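Local coordinates for uncharacterized protein (Vanderwaltozyma polyspora, PDB 5THE), which probably binds RNA as the C-terminal lobe of a budding yeast Argonaute, the part that carries the Piwi domain, at residues R8-T13 with A433-F438; K40-E45 with K65-I70; V235-L240 with F479-T484. One frame throughout, in Å; residues are numbered along the deposited sequence.

Contact 1. Residues R8-T13 with A433-F438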
loop_
_atom_site.group_PDB
_atom_site.type_symbol
_atom_site.label_atom_id
_atom_site.label_comp_id
_atom_site.label_asym_id
_atom_site.label_seq_id
_atom_site.Cartn_x
_atom_site.Cartn_y
_atom_site.Cartn_z
ATOM N N ARG A 8 15.691 -8.142 22.019
ATOM C CA ARG A 8 15.542 -6.705 22.211
ATOM C C ARG A 8 16.896 -6.033 22.411
ATOM O O ARG A 8 17.724 -6.509 23.189
ATOM C CB ARG A 8 14.647 -6.435 23.415
ATOM C CG ARG A 8 14.602 -4.985 23.838
ATOM C CD ARG A 8 13.559 -4.740 24.980
ATOM N NE ARG A 8 12.197 -5.140 24.603
ATOM C CZ ARG A 8 11.422 -4.441 23.772
ATOM N NH1 ARG A 8 11.880 -3.311 23.245
ATOM N NH2 ARG A 8 10.191 -4.862 23.477
ATOM N N HIS A 9 17.125 -4.921 21.709
ATOM C CA HIS A 9 18.362 -4.161 21.903
ATOM C C HIS A 9 18.246 -3.188 23.075
ATOM O O HIS A 9 19.123 -3.119 23.941
ATOM C CB HIS A 9 18.723 -3.361 20.642
ATOM C CG HIS A 9 18.788 -4.170 19.387
ATOM N ND1 HIS A 9 18.921 -3.589 18.143
ATOM C CD2 HIS A 9 18.752 -5.508 19.176
ATOM C CE1 HIS A 9 18.960 -4.533 17.220
ATOM N NE2 HIS A 9 18.859 -5.706 17.820
ATOM N N ASP A 10 17.158 -2.445 23.109
ATOM C CA ASP A 10 16.980 -1.296 23.975
ATOM C C ASP A 10 15.487 -0.984 23.992
ATOM O O ASP A 10 14.671 -1.757 23.474
ATOM C CB ASP A 10 17.823 -0.123 23.475
ATOM C CG ASP A 10 17.381 0.376 22.093
ATOM O OD1 ASP A 10 16.548 -0.275 21.432
ATOM O OD2 ASP A 10 17.879 1.439 21.668
ATOM N N TYR A 11 15.137 0.155 24.574
ATOM C CA TYR A 11 13.791 0.698 24.555
ATOM C C TYR A 11 13.852 2.085 23.930
ATOM O O TYR A 11 14.895 2.736 23.936
ATOM C CB TYR A 11 13.199 0.780 25.976
ATOM C CG TYR A 11 12.959 -0.573 26.599
ATOM C CD1 TYR A 11 11.779 -1.263 26.367
ATOM C CD2 TYR A 11 13.925 -1.173 27.400
ATOM C CE1 TYR A 11 11.556 -2.503 26.928
ATOM C CE2 TYR A 11 13.706 -2.409 27.971
ATOM C CZ TYR A 11 12.526 -3.061 27.735
ATOM O OH TYR A 11 12.322 -4.291 28.291
ATOM N N GLY A 12 12.728 2.544 23.391
ATOM C CA GLY A 12 12.684 3.887 22.853
ATOM C C GLY A 12 12.678 4.949 23.940
ATOM O O GLY A 12 12.310 4.721 25.097
ATOM N N THR A 13 13.083 6.153 23.547
ATOM C CA THR A 13 13.196 7.270 24.480
ATOM C C THR A 13 12.483 8.529 24.029
ATOM O O THR A 13 12.244 9.408 24.867
ATOM C CB THR A 13 14.673 7.643 24.729
ATOM O OG1 THR A 13 15.231 8.214 23.538
ATOM C CG2 THR A 13 15.515 6.421 25.164
ATOM N N ALA A 433 12.356 -9.830 26.416
ATOM C CA ALA A 433 13.425 -10.482 25.660
ATOM C C ALA A 433 13.338 -10.178 24.168
ATOM O O ALA A 433 14.367 -10.026 23.500
ATOM C CB ALA A 433 13.390 -11.999 25.883
ATOM N N HIS A 434 12.137 -10.095 23.619
ATOM C CA HIS A 434 12.013 -9.872 22.191
ATOM C C HIS A 434 11.809 -8.390 21.890
ATOM O O HIS A 434 11.467 -7.588 22.759
ATOM C CB HIS A 434 10.891 -10.732 21.620
ATOM C CG HIS A 434 11.249 -12.185 21.558
ATOM N ND1 HIS A 434 10.475 -13.174 22.127
ATOM C CD2 HIS A 434 12.320 -12.810 21.011
ATOM C CE1 HIS A 434 11.046 -14.348 21.920
ATOM N NE2 HIS A 434 12.166 -14.156 21.244
ATOM N N PHE A 435 12.049 -8.036 20.635
ATOM C CA PHE A 435 12.165 -6.648 20.203
ATOM C C PHE A 435 10.830 -6.228 19.585
ATOM O O PHE A 435 10.675 -6.145 18.370
ATOM C CB PHE A 435 13.340 -6.531 19.215
ATOM C CG PHE A 435 13.824 -5.119 18.974
ATOM C CD1 PHE A 435 13.150 -4.030 19.490
ATOM C CD2 PHE A 435 14.970 -4.894 18.220
ATOM C CE1 PHE A 435 13.602 -2.749 19.254
ATOM C CE2 PHE A 435 15.430 -3.611 17.987
ATOM C CZ PHE A 435 14.743 -2.541 18.501
ATOM N N ASP A 436 9.844 -5.964 20.442
ATOM C CA ASP A 436 8.529 -5.586 19.948
ATOM C C ASP A 436 8.073 -4.255 20.544
ATOM O O ASP A 436 8.582 -3.779 21.566
ATOM C CB ASP A 436 7.484 -6.692 20.206
ATOM C CG ASP A 436 7.108 -6.826 21.681
ATOM O OD1 ASP A 436 8.001 -6.784 22.548
ATOM O OD2 ASP A 436 5.905 -6.986 21.971
ATOM N N PHE A 437 7.127 -3.632 19.847
ATOM C CA PHE A 437 6.561 -2.365 20.288
ATOM C C PHE A 437 5.227 -2.180 19.583
ATOM O O PHE A 437 4.976 -2.767 18.528
ATOM C CB PHE A 437 7.507 -1.180 20.027
ATOM C CG PHE A 437 8.031 -1.103 18.626
ATOM C CD1 PHE A 437 7.292 -0.492 17.626
ATOM C CD2 PHE A 437 9.275 -1.625 18.312
ATOM C CE1 PHE A 437 7.774 -0.415 16.338
ATOM C CE2 PHE A 437 9.772 -1.552 17.015
ATOM C CZ PHE A 437 9.016 -0.949 16.025
ATOM N N PHE A 438 4.359 -1.397 20.207
ATOM C CA PHE A 438 3.097 -0.996 19.603
ATOM C C PHE A 438 3.217 0.443 19.138
ATOM O O PHE A 438 3.829 1.271 19.819
ATOM C CB PHE A 438 1.931 -1.079 20.594
ATOM C CG PHE A 438 1.580 -2.466 21.036
ATOM C CD1 PHE A 438 2.264 -3.069 22.081
ATOM C CD2 PHE A 438 0.518 -3.143 20.446
ATOM C CE1 PHE A 438 1.924 -4.333 22.512
ATOM C CE2 PHE A 438 0.162 -4.413 20.877
ATOM C CZ PHE A 438 0.861 -5.009 21.911
#

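Contact 2. Residues K40-E45 with K65-I70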
loop_
_atom_site.group_PDB
_atom_site.type_symbol
_atom_site.label_atom_id
_atom_site.label_comp_id
_atom_site.label_asym_id
_atom_site.label_seq_id
_atom_site.Cartn_x
_atom_site.Cartn_y
_atom_site.Cartn_z
ATOM N N LYS A 40 3.727 19.592 -3.375
ATOM C CA LYS A 40 4.544 20.168 -4.441
ATOM C C LYS A 40 5.241 21.449 -3.986
ATOM O O LYS A 40 6.446 21.619 -4.192
ATOM C CB LYS A 40 3.699 20.458 -5.684
ATOM C CG LYS A 40 4.563 20.803 -6.880
ATOM C CD LYS A 40 3.744 21.111 -8.122
ATOM C CE LYS A 40 4.558 20.778 -9.359
ATOM N NZ LYS A 40 4.303 21.726 -10.464
ATOM N N GLU A 41 4.506 22.361 -3.372
ATOM C CA GLU A 41 5.025 23.705 -3.137
ATOM C C GLU A 41 4.807 24.148 -1.700
ATOM O O GLU A 41 4.767 25.347 -1.416
ATOM C CB GLU A 41 4.385 24.706 -4.096
ATOM C CG GLU A 41 4.506 24.306 -5.556
ATOM C CD GLU A 41 3.969 25.354 -6.495
ATOM O OE1 GLU A 41 4.780 25.969 -7.212
ATOM O OE2 GLU A 41 2.738 25.569 -6.505
ATOM N N SER A 42 4.671 23.196 -0.788
ATOM C CA SER A 42 4.255 23.489 0.574
ATOM C C SER A 42 4.411 22.212 1.391
ATOM O O SER A 42 4.552 21.116 0.842
ATOM C CB SER A 42 2.808 24.002 0.602
ATOM O OG SER A 42 2.291 24.023 1.909
ATOM N N THR A 43 4.398 22.367 2.702
ATOM C CA THR A 43 4.510 21.234 3.605
ATOM C C THR A 43 3.380 21.300 4.617
ATOM O O THR A 43 2.719 22.331 4.777
ATOM C CB THR A 43 5.852 21.230 4.339
ATOM O OG1 THR A 43 5.936 22.406 5.141
ATOM C CG2 THR A 43 7.003 21.246 3.365
ATOM N N PHE A 44 3.156 20.187 5.307
ATOM C CA PHE A 44 2.317 20.196 6.497
ATOM C C PHE A 44 3.070 19.498 7.617
ATOM O O PHE A 44 3.301 18.288 7.553
ATOM C CB PHE A 44 0.971 19.524 6.252
ATOM C CG PHE A 44 0.176 19.345 7.502
ATOM C CD1 PHE A 44 0.037 20.399 8.396
ATOM C CD2 PHE A 44 -0.423 18.131 7.798
ATOM C CE1 PHE A 44 -0.682 20.250 9.566
ATOM C CE2 PHE A 44 -1.151 17.974 8.972
ATOM C CZ PHE A 44 -1.284 19.038 9.857
ATOM N N GLU A 45 3.453 20.249 8.635
ATOM C CA GLU A 45 4.047 19.682 9.837
ATOM C C GLU A 45 3.093 19.940 10.993
ATOM O O GLU A 45 2.868 21.094 11.373
ATOM C CB GLU A 45 5.425 20.270 10.136
ATOM C CG GLU A 45 6.043 19.583 11.341
ATOM C CD GLU A 45 7.414 20.116 11.692
ATOM O OE1 GLU A 45 7.743 21.222 11.222
ATOM O OE2 GLU A 45 8.152 19.427 12.440
ATOM N N LYS A 65 -6.794 20.430 -0.309
ATOM C CA LYS A 65 -7.237 21.773 -0.679
ATOM C C LYS A 65 -6.086 22.772 -0.610
ATOM O O LYS A 65 -5.396 22.884 0.409
ATOM C CB LYS A 65 -8.383 22.220 0.236
ATOM C CG LYS A 65 -8.927 23.610 -0.075
ATOM C CD LYS A 65 -10.310 23.811 0.537
ATOM C CE LYS A 65 -10.845 25.213 0.264
ATOM N NZ LYS A 65 -9.919 26.253 0.789
ATOM N N GLY A 66 -5.864 23.483 -1.715
ATOM C CA GLY A 66 -4.761 24.417 -1.792
ATOM C C GLY A 66 -3.403 23.793 -2.021
ATOM O O GLY A 66 -2.413 24.524 -2.097
ATOM N N HIS A 67 -3.316 22.476 -2.144
ATOM C CA HIS A 67 -2.044 21.814 -2.375
ATOM C C HIS A 67 -2.043 21.153 -3.741
ATOM O O HIS A 67 -3.090 20.940 -4.357
ATOM C CB HIS A 67 -1.772 20.754 -1.301
ATOM C CG HIS A 67 -1.731 21.302 0.087
ATOM N ND1 HIS A 67 -0.881 22.320 0.458
ATOM C CD2 HIS A 67 -2.436 20.971 1.198
ATOM C CE1 HIS A 67 -1.061 22.593 1.738
ATOM N NE2 HIS A 67 -1.998 21.789 2.210
ATOM N N GLN A 68 -0.852 20.802 -4.199
ATOM C CA GLN A 68 -0.707 20.064 -5.440
ATOM C C GLN A 68 0.168 18.840 -5.219
ATOM O O GLN A 68 1.045 18.823 -4.349
ATOM C CB GLN A 68 -0.127 20.949 -6.543
ATOM C CG GLN A 68 -1.095 22.043 -6.967
ATOM C CD GLN A 68 -0.542 22.911 -8.073
ATOM O OE1 GLN A 68 0.669 22.995 -8.264
ATOM N NE2 GLN A 68 -1.429 23.570 -8.806
ATOM N N PHE A 69 -0.111 17.807 -6.011
ATOM C CA PHE A 69 0.735 16.628 -6.043
ATOM C C PHE A 69 2.146 16.998 -6.462
ATOM O O PHE A 69 2.348 17.838 -7.342
ATOM C CB PHE A 69 0.175 15.597 -7.022
ATOM C CG PHE A 69 -1.192 15.092 -6.657
ATOM C CD1 PHE A 69 -1.598 15.039 -5.325
ATOM C CD2 PHE A 69 -2.068 14.680 -7.638
ATOM C CE1 PHE A 69 -2.866 14.574 -4.977
ATOM C CE2 PHE A 69 -3.351 14.199 -7.296
ATOM C CZ PHE A 69 -3.737 14.146 -5.963
ATOM N N ILE A 70 3.119 16.306 -5.868
ATOM C CA ILE A 70 4.531 16.601 -6.126
ATOM C C ILE A 70 4.876 16.380 -7.595
ATOM O O ILE A 70 5.605 17.170 -8.199
ATOM C CB ILE A 70 5.422 15.733 -5.213
ATOM C CG1 ILE A 70 5.331 16.203 -3.765
ATOM C CG2 ILE A 70 6.872 15.712 -5.711
ATOM C CD1 ILE A 70 5.837 15.168 -2.758
#

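Contact 3. Residues V235-L240 with F479-T484. With nucleotides of chain B.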
loop_
_atom_site.group_PDB
_atom_site.type_symbol
_atom_site.label_atom_id
_atom_site.label_comp_id
_atom_site.label_asym_id
_atom_site.label_seq_id
_atom_site.Cartn_x
_atom_site.Cartn_y
_atom_site.Cartn_z
ATOM N N VAL A 235 -8.283 10.583 -8.063
ATOM C CA VAL A 235 -7.130 10.896 -8.899
ATOM C C VAL A 235 -5.823 10.657 -8.161
ATOM O O VAL A 235 -4.778 10.524 -8.802
ATOM C CB VAL A 235 -7.240 12.346 -9.424
ATOM C CG1 VAL A 235 -6.868 13.367 -8.346
ATOM C CG2 VAL A 235 -6.422 12.535 -10.705
ATOM N N MET A 236 -5.845 10.592 -6.824
ATOM C CA MET A 236 -4.645 10.179 -6.105
ATOM C C MET A 236 -4.151 8.848 -6.640
ATOM O O MET A 236 -2.961 8.681 -6.949
ATOM C CB MET A 236 -4.926 10.086 -4.606
ATOM C CG MET A 236 -5.169 11.452 -3.948
ATOM S SD MET A 236 -5.289 11.379 -2.162
ATOM C CE MET A 236 -3.589 11.544 -1.631
ATOM N N LYS A 237 -5.081 7.909 -6.814
ATOM C CA LYS A 237 -4.738 6.576 -7.295
ATOM C C LYS A 237 -4.293 6.616 -8.746
ATOM O O LYS A 237 -3.307 5.972 -9.110
ATOM C CB LYS A 237 -5.941 5.635 -7.101
ATOM C CG LYS A 237 -6.291 5.426 -5.624
ATOM C CD LYS A 237 -7.800 5.472 -5.335
ATOM C CE LYS A 237 -8.564 4.294 -5.945
ATOM N NZ LYS A 237 -8.156 2.949 -5.419
ATOM N N MET A 238 -5.011 7.368 -9.586
ATOM C CA MET A 238 -4.625 7.498 -10.986
ATOM C C MET A 238 -3.212 8.035 -11.105
ATOM O O MET A 238 -2.389 7.501 -11.860
ATOM C CB MET A 238 -5.597 8.428 -11.706
ATOM C CG MET A 238 -7.034 7.916 -11.721
ATOM S SD MET A 238 -8.092 9.119 -12.548
ATOM C CE MET A 238 -9.599 8.154 -12.807
ATOM N N ASN A 239 -2.917 9.099 -10.356
ATOM C CA ASN A 239 -1.608 9.732 -10.444
ATOM C C ASN A 239 -0.499 8.745 -10.102
ATOM O O ASN A 239 0.531 8.704 -10.784
ATOM C CB ASN A 239 -1.551 10.950 -9.520
ATOM C CG ASN A 239 -0.307 11.830 -9.760
ATOM O OD1 ASN A 239 0.251 12.389 -8.835
ATOM N ND2 ASN A 239 0.074 11.990 -10.998
ATOM N N LEU A 240 -0.702 7.925 -9.060
ATOM C CA LEU A 240 0.277 6.885 -8.738
ATOM C C LEU A 240 0.448 5.909 -9.898
ATOM O O LEU A 240 1.580 5.568 -10.270
ATOM C CB LEU A 240 -0.125 6.142 -7.463
ATOM C CG LEU A 240 -0.059 6.984 -6.175
ATOM C CD1 LEU A 240 -0.645 6.217 -4.991
ATOM C CD2 LEU A 240 1.392 7.440 -5.878
ATOM N N PHE A 479 1.208 6.724 2.672
ATOM C CA PHE A 479 0.289 5.874 1.926
ATOM C C PHE A 479 -0.380 6.751 0.870
ATOM O O PHE A 479 -1.217 7.600 1.193
ATOM C CB PHE A 479 -0.713 5.234 2.875
ATOM C CG PHE A 479 -1.635 4.261 2.219
ATOM C CD1 PHE A 479 -1.149 3.084 1.669
ATOM C CD2 PHE A 479 -2.999 4.504 2.183
ATOM C CE1 PHE A 479 -2.007 2.168 1.096
ATOM C CE2 PHE A 479 -3.860 3.601 1.599
ATOM C CZ PHE A 479 -3.370 2.429 1.050
ATOM N N GLY A 480 0.009 6.572 -0.387
ATOM C CA GLY A 480 -0.223 7.598 -1.389
ATOM C C GLY A 480 -1.667 7.786 -1.829
ATOM O O GLY A 480 -1.932 8.739 -2.570
ATOM N N ARG A 481 -2.604 6.931 -1.408
ATOM C CA ARG A 481 -4.001 7.151 -1.777
ATOM C C ARG A 481 -4.860 7.692 -0.635
ATOM O O ARG A 481 -6.085 7.772 -0.775
ATOM C CB ARG A 481 -4.615 5.870 -2.356
ATOM C CG ARG A 481 -5.060 4.819 -1.353
ATOM C CD ARG A 481 -5.691 3.617 -2.057
ATOM N NE ARG A 481 -6.208 2.652 -1.092
ATOM C CZ ARG A 481 -6.615 1.420 -1.385
ATOM N NH1 ARG A 481 -6.560 0.959 -2.633
ATOM N NH2 ARG A 481 -7.079 0.645 -0.419
ATOM N N SER A 482 -4.263 8.120 0.473
ATOM C CA SER A 482 -5.041 8.746 1.525
ATOM C C SER A 482 -4.338 10.012 1.979
ATOM O O SER A 482 -3.134 10.183 1.780
ATOM C CB SER A 482 -5.264 7.796 2.710
ATOM O OG SER A 482 -4.087 7.686 3.489
ATOM N N THR A 483 -5.116 10.920 2.569
ATOM C CA THR A 483 -4.574 12.137 3.176
ATOM C C THR A 483 -4.481 11.983 4.682
ATOM O O THR A 483 -4.715 12.918 5.450
ATOM C CB THR A 483 -5.425 13.342 2.791
ATOM O OG1 THR A 483 -6.797 13.102 3.145
ATOM C CG2 THR A 483 -5.343 13.560 1.281
ATOM N N THR A 484 -4.170 10.765 5.126
ATOM C CA THR A 484 -4.094 10.450 6.540
ATOM C C THR A 484 -2.854 9.612 6.765
ATOM O O THR A 484 -2.349 8.979 5.836
ATOM C CB THR A 484 -5.316 9.659 7.009
ATOM O OG1 THR A 484 -5.356 8.431 6.278
ATOM C CG2 THR A 484 -6.634 10.454 6.772
ATOM P P A B 4 -8.162 3.399 2.177
ATOM O OP1 A B 4 -7.041 2.675 1.521
ATOM O OP2 A B 4 -9.540 2.898 2.130
ATOM O "O5'" A B 4 -7.768 3.638 3.699
ATOM C "C5'" A B 4 -6.658 4.457 4.018
ATOM C "C4'" A B 4 -6.987 5.456 5.091
ATOM O "O4'" A B 4 -8.009 6.369 4.632
ATOM C "C3'" A B 4 -7.543 4.891 6.383
ATOM O "O3'" A B 4 -6.509 4.381 7.199
ATOM C "C2'" A B 4 -8.266 6.095 6.973
ATOM O "O2'" A B 4 -7.333 7.008 7.542
ATOM C "C1'" A B 4 -8.839 6.738 5.703
ATOM N N9 A B 4 -10.184 6.240 5.394
ATOM C C8 A B 4 -10.505 5.024 4.846
ATOM N N7 A B 4 -11.791 4.843 4.674
ATOM C C5 A B 4 -12.342 6.024 5.137
ATOM C C6 A B 4 -13.665 6.439 5.205
ATOM N N6 A B 4 -14.664 5.648 4.796
ATOM N N1 A B 4 -13.902 7.675 5.703
ATOM C C2 A B 4 -12.853 8.430 6.096
ATOM N N3 A B 4 -11.546 8.147 6.073
ATOM C C4 A B 4 -11.370 6.906 5.584
ATOM P P A B 3 -10.725 3.414 -2.602
ATOM O OP1 A B 3 -9.556 2.629 -3.102
ATOM O OP2 A B 3 -12.004 2.729 -2.251
ATOM O "O5'" A B 3 -10.289 4.321 -1.363
ATOM C "C5'" A B 3 -9.098 5.090 -1.432
ATOM C "C4'" A B 3 -9.019 6.081 -0.305
ATOM O "O4'" A B 3 -10.039 7.104 -0.439
ATOM C "C3'" A B 3 -9.249 5.519 1.084
ATOM O "O3'" A B 3 -8.098 4.881 1.576
ATOM C "C2'" A B 3 -9.629 6.761 1.872
ATOM O "O2'" A B 3 -8.470 7.527 2.180
ATOM C "C1'" A B 3 -10.470 7.515 0.839
ATOM N N9 A B 3 -11.871 7.124 0.989
ATOM C C8 A B 3 -12.476 5.979 0.519
ATOM N N7 A B 3 -13.735 5.889 0.872
ATOM C C5 A B 3 -13.953 7.037 1.612
ATOM C C6 A B 3 -15.094 7.497 2.256
ATOM N N6 A B 3 -16.253 6.815 2.219
ATOM N N1 A B 3 -14.982 8.672 2.913
ATOM C C2 A B 3 -13.794 9.311 2.915
ATOM N N3 A B 3 -12.631 8.969 2.350
ATOM C C4 A B 3 -12.803 7.803 1.711
ATOM P P A B 2 -15.846 3.530 -5.288
ATOM O OP1 A B 2 -16.470 2.851 -4.124
ATOM O OP2 A B 2 -16.620 4.504 -6.119
ATOM O "O5'" A B 2 -14.512 4.236 -4.786
ATOM C "C5'" A B 2 -13.511 4.665 -5.713
ATOM C "C4'" A B 2 -12.602 5.684 -5.088
ATOM O "O4'" A B 2 -13.343 6.902 -4.857
ATOM C "C3'" A B 2 -12.061 5.334 -3.714
ATOM O "O3'" A B 2 -10.964 4.469 -3.777
ATOM C "C2'" A B 2 -11.734 6.701 -3.132
ATOM O "O2'" A B 2 -10.556 7.220 -3.734
ATOM C "C1'" A B 2 -12.913 7.510 -3.652
ATOM N N9 A B 2 -14.073 7.500 -2.739
ATOM C C8 A B 2 -15.073 6.560 -2.691
ATOM N N7 A B 2 -16.009 6.820 -1.823
ATOM C C5 A B 2 -15.606 8.036 -1.282
ATOM C C6 A B 2 -16.183 8.840 -0.303
ATOM N N6 A B 2 -17.327 8.493 0.289
ATOM N N1 A B 2 -15.535 9.988 0.034
ATOM C C2 A B 2 -14.386 10.280 -0.600
ATOM N N3 A B 2 -13.734 9.590 -1.550
ATOM C C4 A B 2 -14.411 8.471 -1.831
#

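Contact 1. Residues R8-T13 with A433-F438
R8 lays its guanidinium against the backbone of H434 to D436, and the side chains of R8 and F435 cross at about a right angle. The arginine starts extended, with CG anti to the backbone N (chi1 171°), and then bends at chi3. Its NH2 donates to the backbone O of D436 at 2.7 Å, meeting a lone pair in the carbonyl plane, and the same NH2 forms a salt bridge to D436 OD1 at 3.1 Å. That carboxylate is turned 53° from the guanidinium plane, while its OD2 binds H453. NH1 reaches back to O of D10 at 3.2 Å, so in-plane bonds to both segments limit rotation of the group. CA of F435 sits over the centre of one face, and CE1 of Y11 covers the opposite face toward the rim. The strand met here, 435-440, runs antiparallel to 423-425 and 452-459 in the Piwi domain, a member of the RNase H clan; the loop before strand 16-22 packs beside this strand and the residues leading into it. F435 also turns its ring edge to the face of H9, with centroids 4.7 Å apart and planes at 51°; CE2 of F435 comes to 3.5 Å from ND1 of H9. S463 and E6 bind the two nitrogens of this imidazole and so hold its orientation. R8 N also donates to A433 O at 2.7 Å.

Contact 2. Residues K40-E45 with K65-I70
S42 meets the imidazole of H67 obliquely, its OG lying 3.6 Å from CE1 of that ring; the same ring is stacked with F39. A second pair of flat groups, the carboxylate of E41 and the amide of Q68, lies side by side and pointing the same way, the planes only 7° apart. Both side chains set out with CG anti to the carbonyl carbon and are extended beyond it, and the two chains run alongside. They bring E41 OE2 to 3.7 Å from Q68 OE1, an approach of two oxygens rather than of donor and acceptor. The amide nitrogen NE2 of Q68 makes a weak bond to O of Q112.

K40 carries the largest share of the contact. Its aliphatic chain crosses Q68 obliquely, with CB 3.4 Å from O of F69 and CD 3.6 Å from OE1 of Q68, while NZ continues past the segment and lies 4.4 Å from Q68 OE1. The backbone N of K40 donates to O of Q68 at 3.0 Å, and CG1 of I70 comes within 3.8 Å of that same N. The contact joins the connection between strands 37-38 and 43-44 of a small antiparallel sheet, which also includes strand 248-249, to the irregular stretch that leads into strand 77-85. F69 turns away from this junction to touch helix 228-241.

The chemistry is therefore lean: a single backbone hydrogen bond and methylene packing against carbonyl oxygens, with two oxygens, neither of them a donor, side by side, which would probably repel mildly.

Contact 3. Residues V235-L240 with F479-T484
Two positive groups meet in K237 and R481, NZ of the lysine lying 3.8 Å from NH1 of the arginine. A phosphate probably offsets the repulsion: NZ donates to OP1 of A3 of chain B at 2.7 Å, and that oxygen also lies over one face of the guanidinium. O of I549 is a shared acceptor for NZ and NH1. R481, extended from CG to NE, presents the guanidinium edge to the RNA, where NE and NH2 both donate to a single oxygen, OP1 of A4 of chain B, at 2.7 Å from NE. An alanine here, lacking NE and NH2, would probably leave the phosphate of A4 of chain B more loosely held and O of I549 with one partner fewer. The arginine sits in a type I beta turn, F479 to S482, packed on helix 228-241 of the Piwi domain; such grips on the sugar-phosphate backbone suit the way Argonautes hold a guide strand. On the helix side, M236 CE reaches 3.4 Å from O of G480, and L240 CD1 lies 3.7 Å from C of G480. OG1 of T484 shares a hydrogen bond with the ribose O2' of A4 of chain B at 2.7 Å and another with OG of S482.

Contacts 2 and 3 are neighbours, their centres about 13 Å apart, and F69 joins them: its CZ lies 3.7 Å from CG of M236 on helix 228-241. Contact 3 alone holds the RNA directly; the nearest atom of contact 2 stays about 10 Å from the nucleic acid and that of contact 1 about 11 Å. Contact 1 is remote, with centres about 32 Å from contact 3 and 35 Å from contact 2, and nearest atoms about 17 and 16 Å away. Along the chain, contact 2 nests within the loop closed by contact 1, whereas the segments of contacts 1 and 3 alternate.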